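Local coordinates for alpha-amylase (PDB 6M4K), which probably hydrolyses internal alpha-1,4-glucosidic linkages in starch-like polysaccharides, as a calcium-containing TIM-barrel enzyme of glycoside hydrolase family 13, at residues F23-T28 with W382-R387; I19-E24 with Q46-N51. All coordinates share one frame; numbering follows the deposited sequence.

Contact 1 of 2, residues F23-T28 with W382-R387; sequences FEWKWT and WICEHR. With SO4 (sulfate ion), chain G.
W25 lays the five-membered part of its indole against the six-membered ring of W382 in an edge-to-face pair. The centroids are 5.0 Å apart and the planes stand at 74°, with the edge of W382 turned to the face of W25. The closest carbons are W25 CD1 and W382 CZ3, at 3.6 Å. The rim of W382 also runs up to the backbone carbonyls of F23 and E24, whose oxygens lie near its plane. W25 carries its CG beside the backbone N and anti to the carbonyl carbon (chi1 -73°), which sends the indole across toward the other segment.

The far end of W25 meets different company. C384 SG sits at the indole edge, 3.8 Å from W25 CZ2, a sulfur-aromatic contact made by a cysteine in disulfide linkage with C377. H386 CE1 also comes within 3.8 Å of W25 CZ2, the two rings set obliquely with planes at 64°. The polar ends of the imidazole are taken by E33 and S344. No direct hydrogen bond joins the segments; instead one water accepts from W25 NE1 (3.2 Å) and from C384 N (3.0 Å), satisfying the buried indole N-H. Away from the aromatic cluster, K26 NZ donates to O3 of a sulfate, probably from the crystallisation liquor, at 2.8 Å and forms a salt bridge with D374.

W25 belongs to the connection from barrel strand 19-22 to helix 27-39, for which K26 is the N-cap, and packs on I30 and E33 of that helix. The loop facing it leads from strand 356-357 into helix 389-401.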
ATOM      1  N   PHE A  23       6.475  -2.544  -5.815  1.00 12.85           N
ATOM      2  CA  PHE A  23       6.696  -1.271  -6.499  1.00 12.20           C
ATOM      3  C   PHE A  23       7.792  -1.410  -7.556  1.00 13.76           C
ATOM      4  O   PHE A  23       8.931  -1.783  -7.242  1.00 13.50           O
ATOM      5  CB  PHE A  23       7.082  -0.251  -5.426  1.00 13.35           C
ATOM      6  CG  PHE A  23       7.448   1.118  -5.939  1.00 12.44           C
ATOM      7  CD1 PHE A  23       6.589   1.849  -6.746  1.00 13.49           C
ATOM      8  CD2 PHE A  23       8.650   1.707  -5.542  1.00 13.42           C
ATOM      9  CE1 PHE A  23       6.922   3.136  -7.175  1.00 14.57           C
ATOM     10  CE2 PHE A  23       8.988   2.992  -5.970  1.00 13.43           C
ATOM     11  CZ  PHE A  23       8.135   3.696  -6.788  1.00 12.82           C
ATOM     12  N   GLU A  24       7.438  -1.137  -8.812  1.00 11.84           N
ATOM     13  CA  GLU A  24       8.341  -1.193  -9.960  1.00 12.28           C
ATOM     14  C   GLU A  24       8.854  -2.593 -10.275  1.00 13.44           C
ATOM     15  O   GLU A  24       9.763  -2.738 -11.111  1.00 14.01           O
ATOM     16  CB  GLU A  24       9.501  -0.189  -9.871  1.00 13.55           C
ATOM     17  CG  GLU A  24       9.093   1.267 -10.045  1.00 14.13           C
ATOM     18  CD  GLU A  24       9.025   1.718 -11.497  1.00 12.90           C
ATOM     19  OE1 GLU A  24       9.082   0.875 -12.422  1.00 14.34           O
ATOM     20  OE2 GLU A  24       8.923   2.937 -11.719  1.00 14.89           O
ATOM     21  N   TRP A  25       8.295  -3.640  -9.677  1.00 13.26           N
ATOM     22  CA  TRP A  25       8.666  -4.987 -10.091  1.00 13.06           C
ATOM     23  C   TRP A  25       8.174  -5.269 -11.510  1.00 12.09           C
ATOM     24  O   TRP A  25       7.059  -4.871 -11.900  1.00 13.35           O
ATOM     25  CB  TRP A  25       8.077  -6.037  -9.151  1.00 12.65           C
ATOM     26  CG  TRP A  25       8.736  -6.127  -7.801  1.00 12.79           C
ATOM     27  CD1 TRP A  25       9.169  -5.089  -7.005  1.00 12.40           C
ATOM     28  CD2 TRP A  25       9.020  -7.328  -7.076  1.00 12.69           C
ATOM     29  NE1 TRP A  25       9.697  -5.585  -5.831  1.00 13.69           N
ATOM     30  CE2 TRP A  25       9.631  -6.955  -5.860  1.00 12.27           C
ATOM     31  CE3 TRP A  25       8.822  -8.690  -7.337  1.00 13.34           C
ATOM     32  CZ2 TRP A  25      10.044  -7.895  -4.914  1.00 13.27           C
ATOM     33  CZ3 TRP A  25       9.241  -9.615  -6.399  1.00 13.27           C
ATOM     34  CH2 TRP A  25       9.834  -9.216  -5.206  1.00 13.06           C
ATOM     35  N   LYS A  26       8.998  -5.991 -12.271  1.00 13.02           N
ATOM     36  CA  LYS A  26       8.604  -6.472 -13.591  1.00 13.36           C
ATOM     37  C   LYS A  26       7.572  -7.594 -13.478  1.00 12.25           C
ATOM     38  O   LYS A  26       7.508  -8.321 -12.482  1.00 13.63           O
ATOM     39  CB  LYS A  26       9.817  -7.017 -14.352  1.00 15.35           C
ATOM     40  CG  LYS A  26      10.824  -5.959 -14.779  1.00 14.23           C
ATOM     41  CD  LYS A  26      11.937  -6.556 -15.647  1.00 17.18           C
ATOM     42  CE  LYS A  26      12.781  -7.548 -14.865  1.00 14.68           C
ATOM     43  NZ  LYS A  26      14.016  -7.892 -15.645  1.00 15.75           N
ATOM     44  N   TRP A  27       6.776  -7.744 -14.543  1.00 13.30           N
ATOM     45  CA  TRP A  27       5.731  -8.763 -14.538  1.00 14.02           C
ATOM     46  C   TRP A  27       6.306 -10.165 -14.374  1.00 13.63           C
ATOM     47  O   TRP A  27       5.727 -11.004 -13.673  1.00 14.57           O
ATOM     48  CB  TRP A  27       4.875  -8.678 -15.797  1.00 13.42           C
ATOM     49  CG  TRP A  27       4.302  -7.328 -16.113  1.00 13.59           C
ATOM     50  CD1 TRP A  27       4.056  -6.839 -17.352  1.00 13.67           C
ATOM     51  CD2 TRP A  27       3.877  -6.298 -15.192  1.00 12.34           C
ATOM     52  NE1 TRP A  27       3.523  -5.580 -17.282  1.00 13.83           N
ATOM     53  CE2 TRP A  27       3.402  -5.221 -15.968  1.00 13.23           C
ATOM     54  CE3 TRP A  27       3.885  -6.167 -13.798  1.00 13.65           C
ATOM     55  CZ2 TRP A  27       2.924  -4.035 -15.399  1.00 13.49           C
ATOM     56  CZ3 TRP A  27       3.413  -4.994 -13.236  1.00 13.95           C
ATOM     57  CH2 TRP A  27       2.939  -3.945 -14.037  1.00 13.89           C
ATOM     58  N   THR A  28       7.447 -10.444 -15.013  1.00 14.13           N
ATOM     59  CA  THR A  28       8.021 -11.776 -14.863  1.00 14.66           C
ATOM     60  C   THR A  28       8.426 -12.057 -13.427  1.00 14.31           C
ATOM     61  O   THR A  28       8.310 -13.198 -12.964  1.00 16.17           O
ATOM     62  CB  THR A  28       9.224 -11.949 -15.784  1.00 15.44           C
ATOM     63  OG1 THR A  28      10.148 -10.879 -15.561  1.00 17.35           O
ATOM     64  CG2 THR A  28       8.777 -11.970 -17.245  1.00 18.71           C
ATOM     65  N   TRP A 382      17.111  -4.489  -3.862  1.00 15.44           N
ATOM     66  CA  TRP A 382      15.708  -4.791  -3.599  1.00 14.51           C
ATOM     67  C   TRP A 382      15.538  -5.061  -2.109  1.00 15.56           C
ATOM     68  O   TRP A 382      16.197  -5.946  -1.553  1.00 16.56           O
ATOM     69  CB  TRP A 382      15.276  -5.994  -4.432  1.00 16.49           C
ATOM     70  CG  TRP A 382      15.412  -5.757  -5.902  1.00 14.91           C
ATOM     71  CD1 TRP A 382      16.478  -6.114  -6.707  1.00 16.65           C
ATOM     72  CD2 TRP A 382      14.471  -5.088  -6.763  1.00 15.33           C
ATOM     73  NE1 TRP A 382      16.238  -5.720  -8.000  1.00 16.68           N
ATOM     74  CE2 TRP A 382      15.016  -5.093  -8.065  1.00 16.31           C
ATOM     75  CE3 TRP A 382      13.213  -4.493  -6.564  1.00 14.09           C
ATOM     76  CZ2 TRP A 382      14.352  -4.532  -9.155  1.00 16.16           C
ATOM     77  CZ3 TRP A 382      12.553  -3.936  -7.654  1.00 15.22           C
ATOM     78  CH2 TRP A 382      13.122  -3.961  -8.933  1.00 14.46           C
ATOM     79  N   ILE A 383      14.646  -4.303  -1.466  1.00 14.82           N
ATOM     80  CA  ILE A 383      14.490  -4.395  -0.015  1.00 15.09           C
ATOM     81  C   ILE A 383      13.652  -5.609   0.380  1.00 13.74           C
ATOM     82  O   ILE A 383      13.954  -6.294   1.364  1.00 15.14           O
ATOM     83  CB  ILE A 383      13.897  -3.083   0.532  1.00 15.31           C
ATOM     84  CG1 ILE A 383      14.742  -1.881   0.082  1.00 15.34           C
ATOM     85  CG2 ILE A 383      13.748  -3.144   2.055  1.00 16.16           C
ATOM     86  CD1 ILE A 383      16.232  -1.945   0.493  1.00 16.84           C
ATOM     87  N   CYS A 384      12.565  -5.861  -0.359  1.00 14.38           N
ATOM     88  CA  CYS A 384      11.696  -7.026  -0.145  1.00 15.07           C
ATOM     89  C   CYS A 384      11.164  -7.130   1.284  1.00 13.67           C
ATOM     90  O   CYS A 384      11.250  -8.179   1.918  1.00 13.89           O
ATOM     91  CB  CYS A 384      12.388  -8.323  -0.556  1.00 15.64           C
ATOM     92  SG  CYS A 384      12.804  -8.406  -2.300  1.00 18.26           S
ATOM     93  N   GLU A 385      10.604  -6.023   1.789  1.00 14.13           N
ATOM     94  CA  GLU A 385      10.045  -6.013   3.143  1.00 13.62           C
ATOM     95  C   GLU A 385       9.075  -7.164   3.378  1.00 12.80           C
ATOM     96  O   GLU A 385       8.985  -7.697   4.486  1.00 13.54           O
ATOM     97  CB  GLU A 385       9.305  -4.693   3.405  1.00 15.44           C
ATOM     98  CG  GLU A 385      10.180  -3.446   3.486  1.00 16.25           C
ATOM     99  CD  GLU A 385      10.294  -2.710   2.167  1.00 14.27           C
ATOM    100  OE1 GLU A 385      10.519  -3.356   1.122  1.00 14.11           O
ATOM    101  OE2 GLU A 385      10.153  -1.475   2.180  1.00 15.27           O
ATOM    102  N   HIS A 386       8.293  -7.524   2.360  1.00 13.67           N
ATOM    103  CA  HIS A 386       7.296  -8.575   2.532  1.00 13.21           C
ATOM    104  C   HIS A 386       7.932  -9.934   2.786  1.00 14.07           C
ATOM    105  O   HIS A 386       7.259 -10.832   3.303  1.00 14.43           O
ATOM    106  CB  HIS A 386       6.390  -8.634   1.301  1.00 14.78           C
ATOM    107  CG  HIS A 386       7.092  -9.088   0.068  1.00 13.48           C
ATOM    108  ND1 HIS A 386       7.983  -8.292  -0.622  1.00 14.94           N
ATOM    109  CD2 HIS A 386       7.055 -10.273  -0.583  1.00 15.22           C
ATOM    110  CE1 HIS A 386       8.456  -8.969  -1.654  1.00 15.50           C
ATOM    111  NE2 HIS A 386       7.911 -10.174  -1.651  1.00 16.15           N
ATOM    112  N   ARG A 387       9.214 -10.092   2.438  1.00 14.64           N
ATOM    113  CA  ARG A 387       9.982 -11.296   2.729  1.00 15.02           C
ATOM    114  C   ARG A 387      10.777 -11.224   4.029  1.00 15.97           C
ATOM    115  O   ARG A 387      11.483 -12.187   4.354  1.00 16.39           O
ATOM    116  CB  ARG A 387      10.936 -11.621   1.573  1.00 14.99           C
ATOM    117  CG  ARG A 387      10.286 -12.107   0.287  1.00 16.00           C
ATOM    118  CD  ARG A 387      11.245 -13.046  -0.428  1.00 16.09           C
ATOM    119  NE  ARG A 387      10.774 -13.504  -1.726  1.00 17.48           N
ATOM    120  CZ  ARG A 387      11.277 -14.571  -2.339  1.00 22.39           C
ATOM    121  NH1 ARG A 387      12.242 -15.271  -1.750  1.00 23.36           N
ATOM    122  NH2 ARG A 387      10.818 -14.949  -3.524  1.00 20.77           N
TER
HETATM  123  S   SO4 G 606      11.998  -9.459 -18.464  0.50 23.49           S
HETATM  124  O1  SO4 G 606      11.059  -8.444 -18.915  0.50 31.78           O
HETATM  125  O2  SO4 G 606      11.507  -9.983 -17.201  0.50 28.04           O
HETATM  126  O3  SO4 G 606      13.300  -8.842 -18.218  0.50 19.78           O
HETATM  127  O4  SO4 G 606      12.096 -10.521 -19.464  0.50 35.43           O
HETATM  128  O   HOH W   1      11.164  -5.174  -2.975  1.00 15.59           O

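Contact 2 of 2, residues I19-E24 with Q46-N51; sequences IVHLFE and QVSPPN
V20 and L22 hold Q46 by its backbone in the parallel pairing of two adjacent barrel strands. Q46 N donates to V20 O at 2.8 Å, and Q46 O accepts from L22 N at 3.2 Å, so H21 pairs with Q46 and both send their side chains to the same face of the sheet. Beyond the strands a side chain takes over the bonding: S48 OG accepts a hydrogen bond from E24 N at 2.9 Å, with an N-H...O angle of 157°. S48 places OG beside its own backbone N (chi1 -75°), which turns the hydroxyl to the E24 N-H. A water completes the polar set, donating to L22 O and accepting from S48 N, and so links the end of strand 19-22 to the loop that follows strand 44-47.

Among the side chains, H21 and Q46 lie against each other. Q46 is extended, and its NE2 lies over the centre of the H21 imidazole, 3.3 Å above the plane, with amide and ring planes 38° apart. F23 CB covers the opposite face, so the imidazole is sandwiched, while the backbone carbonyl oxygen, Q46 O, meets the ring edge in plane, 3.3 Å from H21 CD2. The oxygen of the side-chain amide is held as well: Q46 OE1 accepts from R341 and is hydrogen-bonded to Y234.

The two strands and helix 27-39 between them form the first beta-alpha-beta unit of the eight-stranded TIM barrel. On the outer side L22 and V47 pack on I30 of that helix; strand 339-344 flanks 19-22 and closes the barrel, and strand 97-102 continues the sheet beyond 44-47.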
ATOM      1  N   ILE A  19      -2.173  -7.538   1.495  1.00 12.86           N
ATOM      2  CA  ILE A  19      -1.661  -7.332   0.144  1.00 12.52           C
ATOM      3  C   ILE A  19      -0.311  -6.611   0.195  1.00 12.84           C
ATOM      4  O   ILE A  19       0.086  -6.045   1.219  1.00 12.54           O
ATOM      5  CB  ILE A  19      -2.681  -6.617  -0.757  1.00 14.05           C
ATOM      6  CG1 ILE A  19      -2.945  -5.214  -0.238  1.00 14.70           C
ATOM      7  CG2 ILE A  19      -3.992  -7.437  -0.808  1.00 16.17           C
ATOM      8  CD1 ILE A  19      -3.753  -4.358  -1.204  1.00 17.84           C
ATOM      9  N   VAL A  20       0.418  -6.673  -0.922  1.00 12.53           N
ATOM     10  CA  VAL A  20       1.784  -6.157  -1.007  1.00 12.77           C
ATOM     11  C   VAL A  20       1.909  -5.283  -2.246  1.00 12.14           C
ATOM     12  O   VAL A  20       1.491  -5.681  -3.337  1.00 12.55           O
ATOM     13  CB  VAL A  20       2.823  -7.297  -1.071  1.00 13.43           C
ATOM     14  CG1 VAL A  20       4.237  -6.717  -1.181  1.00 15.00           C
ATOM     15  CG2 VAL A  20       2.700  -8.214   0.117  1.00 15.54           C
ATOM     16  N   HIS A  21       2.531  -4.118  -2.101  1.00 11.59           N
ATOM     17  CA  HIS A  21       2.836  -3.279  -3.255  1.00 10.97           C
ATOM     18  C   HIS A  21       4.225  -3.646  -3.761  1.00 12.29           C
ATOM     19  O   HIS A  21       5.228  -3.298  -3.130  1.00 12.68           O
ATOM     20  CB  HIS A  21       2.809  -1.815  -2.856  1.00 12.68           C
ATOM     21  CG  HIS A  21       3.002  -0.882  -4.005  1.00 11.25           C
ATOM     22  ND1 HIS A  21       3.299   0.450  -3.828  1.00 13.75           N
ATOM     23  CD2 HIS A  21       2.895  -1.076  -5.340  1.00 13.20           C
ATOM     24  CE1 HIS A  21       3.384   1.036  -5.009  1.00 12.90           C
ATOM     25  NE2 HIS A  21       3.143   0.132  -5.943  1.00 13.51           N
ATOM     26  N   LEU A  22       4.287  -4.377  -4.876  1.00 11.36           N
ATOM     27  CA  LEU A  22       5.574  -4.752  -5.469  1.00 12.00           C
ATOM     28  C   LEU A  22       5.994  -3.628  -6.424  1.00 11.97           C
ATOM     29  O   LEU A  22       5.887  -3.712  -7.648  1.00 12.76           O
ATOM     30  CB  LEU A  22       5.482  -6.125  -6.123  1.00 12.77           C
ATOM     31  CG  LEU A  22       5.219  -7.291  -5.166  1.00 12.45           C
ATOM     32  CD1 LEU A  22       5.130  -8.604  -5.943  1.00 14.50           C
ATOM     33  CD2 LEU A  22       6.303  -7.389  -4.103  1.00 14.34           C
ATOM     34  N   PHE A  23       6.475  -2.544  -5.815  1.00 12.85           N
ATOM     35  CA  PHE A  23       6.696  -1.271  -6.499  1.00 12.20           C
ATOM     36  C   PHE A  23       7.792  -1.410  -7.556  1.00 13.76           C
ATOM     37  O   PHE A  23       8.931  -1.783  -7.242  1.00 13.50           O
ATOM     38  CB  PHE A  23       7.082  -0.251  -5.426  1.00 13.35           C
ATOM     39  CG  PHE A  23       7.448   1.118  -5.939  1.00 12.44           C
ATOM     40  CD1 PHE A  23       6.589   1.849  -6.746  1.00 13.49           C
ATOM     41  CD2 PHE A  23       8.650   1.707  -5.542  1.00 13.42           C
ATOM     42  CE1 PHE A  23       6.922   3.136  -7.175  1.00 14.57           C
ATOM     43  CE2 PHE A  23       8.988   2.992  -5.970  1.00 13.43           C
ATOM     44  CZ  PHE A  23       8.135   3.696  -6.788  1.00 12.82           C
ATOM     45  N   GLU A  24       7.438  -1.137  -8.812  1.00 11.84           N
ATOM     46  CA  GLU A  24       8.341  -1.193  -9.960  1.00 12.28           C
ATOM     47  C   GLU A  24       8.854  -2.593 -10.275  1.00 13.44           C
ATOM     48  O   GLU A  24       9.763  -2.738 -11.111  1.00 14.01           O
ATOM     49  CB  GLU A  24       9.501  -0.189  -9.871  1.00 13.55           C
ATOM     50  CG  GLU A  24       9.093   1.267 -10.045  1.00 14.13           C
ATOM     51  CD  GLU A  24       9.025   1.718 -11.497  1.00 12.90           C
ATOM     52  OE1 GLU A  24       9.082   0.875 -12.422  1.00 14.34           O
ATOM     53  OE2 GLU A  24       8.923   2.937 -11.719  1.00 14.89           O
ATOM     54  N   GLN A  46      -0.433  -5.237  -5.377  1.00 11.65           N
ATOM     55  CA  GLN A  46      -0.643  -4.012  -6.132  1.00 11.82           C
ATOM     56  C   GLN A  46       0.530  -3.827  -7.086  1.00 12.78           C
ATOM     57  O   GLN A  46       1.689  -3.832  -6.656  1.00 12.44           O
ATOM     58  CB  GLN A  46      -0.705  -2.819  -5.188  1.00 11.67           C
ATOM     59  CG  GLN A  46      -1.005  -1.508  -5.866  1.00 12.73           C
ATOM     60  CD  GLN A  46      -0.957  -0.367  -4.900  1.00 11.97           C
ATOM     61  OE1 GLN A  46      -1.658  -0.381  -3.883  1.00 12.46           O
ATOM     62  NE2 GLN A  46      -0.121   0.630  -5.179  1.00 13.67           N
ATOM     63  N   VAL A  47       0.237  -3.669  -8.372  1.00 11.65           N
ATOM     64  CA  VAL A  47       1.260  -3.551  -9.408  1.00 12.31           C
ATOM     65  C   VAL A  47       1.339  -2.107  -9.886  1.00 13.81           C
ATOM     66  O   VAL A  47       0.340  -1.378  -9.914  1.00 14.09           O
ATOM     67  CB  VAL A  47       0.994  -4.519 -10.581  1.00 12.72           C
ATOM     68  CG1 VAL A  47       0.930  -5.950 -10.091  1.00 14.91           C
ATOM     69  CG2 VAL A  47      -0.273  -4.132 -11.361  1.00 15.90           C
ATOM     70  N   SER A  48       2.547  -1.699 -10.296  1.00 12.82           N
ATOM     71  CA  SER A  48       2.774  -0.350 -10.797  1.00 12.56           C
ATOM     72  C   SER A  48       1.960  -0.112 -12.072  1.00 11.89           C
ATOM     73  O   SER A  48       1.566  -1.068 -12.751  1.00 13.07           O
ATOM     74  CB  SER A  48       4.268  -0.161 -11.087  1.00 13.72           C
ATOM     75  OG  SER A  48       5.007   0.001  -9.883  1.00 13.48           O
ATOM     76  N   PRO A  49       1.696   1.152 -12.427  1.00 12.67           N
ATOM     77  CA  PRO A  49       0.828   1.435 -13.591  1.00 12.69           C
ATOM     78  C   PRO A  49       1.277   0.654 -14.811  1.00 13.60           C
ATOM     79  O   PRO A  49       2.444   0.744 -15.219  1.00 13.74           O
ATOM     80  CB  PRO A  49       0.979   2.953 -13.782  1.00 13.11           C
ATOM     81  CG  PRO A  49       1.212   3.460 -12.372  1.00 13.84           C
ATOM     82  CD  PRO A  49       2.080   2.396 -11.727  1.00 13.03           C
ATOM     83  N   PRO A  50       0.392  -0.161 -15.397  1.00 12.98           N
ATOM     84  CA  PRO A  50       0.804  -1.083 -16.459  1.00 14.49           C
ATOM     85  C   PRO A  50       0.488  -0.567 -17.852  1.00 12.35           C
ATOM     86  O   PRO A  50       0.836  -1.226 -18.840  1.00 14.49           O
ATOM     87  CB  PRO A  50      -0.035  -2.326 -16.150  1.00 14.32           C
ATOM     88  CG  PRO A  50      -1.323  -1.726 -15.659  1.00 13.90           C
ATOM     89  CD  PRO A  50      -0.911  -0.546 -14.819  1.00 12.90           C
ATOM     90  N   ASN A  51      -0.215   0.559 -17.948  1.00 13.34           N
ATOM     91  CA  ASN A  51      -0.541   1.144 -19.239  1.00 14.01           C
ATOM     92  C   ASN A  51       0.674   1.884 -19.802  1.00 14.63           C
ATOM     93  O   ASN A  51       1.682   2.097 -19.118  1.00 14.82           O
ATOM     94  CB  ASN A  51      -1.692   2.128 -19.087  1.00 15.23           C
ATOM     95  CG  ASN A  51      -1.337   3.251 -18.163  1.00 14.05           C
ATOM     96  OD1 ASN A  51      -1.188   3.038 -16.959  1.00 14.55           O
ATOM     97  ND2 ASN A  51      -1.156   4.444 -18.704  1.00 15.81           N
TER
HETATM   98  O   HOH W   2       4.894  -3.477 -10.329  1.00 13.95           O

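How the contacts relate
From the N terminus, strand 19-22 enters first and runs into F23 and E24, which belong to both contacts. Contact 2 closes the short loop, returning through helix 27-39 to strand 44-47 after only 21 intervening residues. Contact 1 starts from the same stretch but closes a far longer one, with 353 residues in between, so 46-51 falls within its span. The centres lie about 9 Å apart, and the two touch directly: W27 CH2 meets S48 O at 3.4 Å, and H386 CE1 meets L22 CD2 at 3.6 Å. Together they tie the first two barrel strands and their helix to the late loop before helix 389-401.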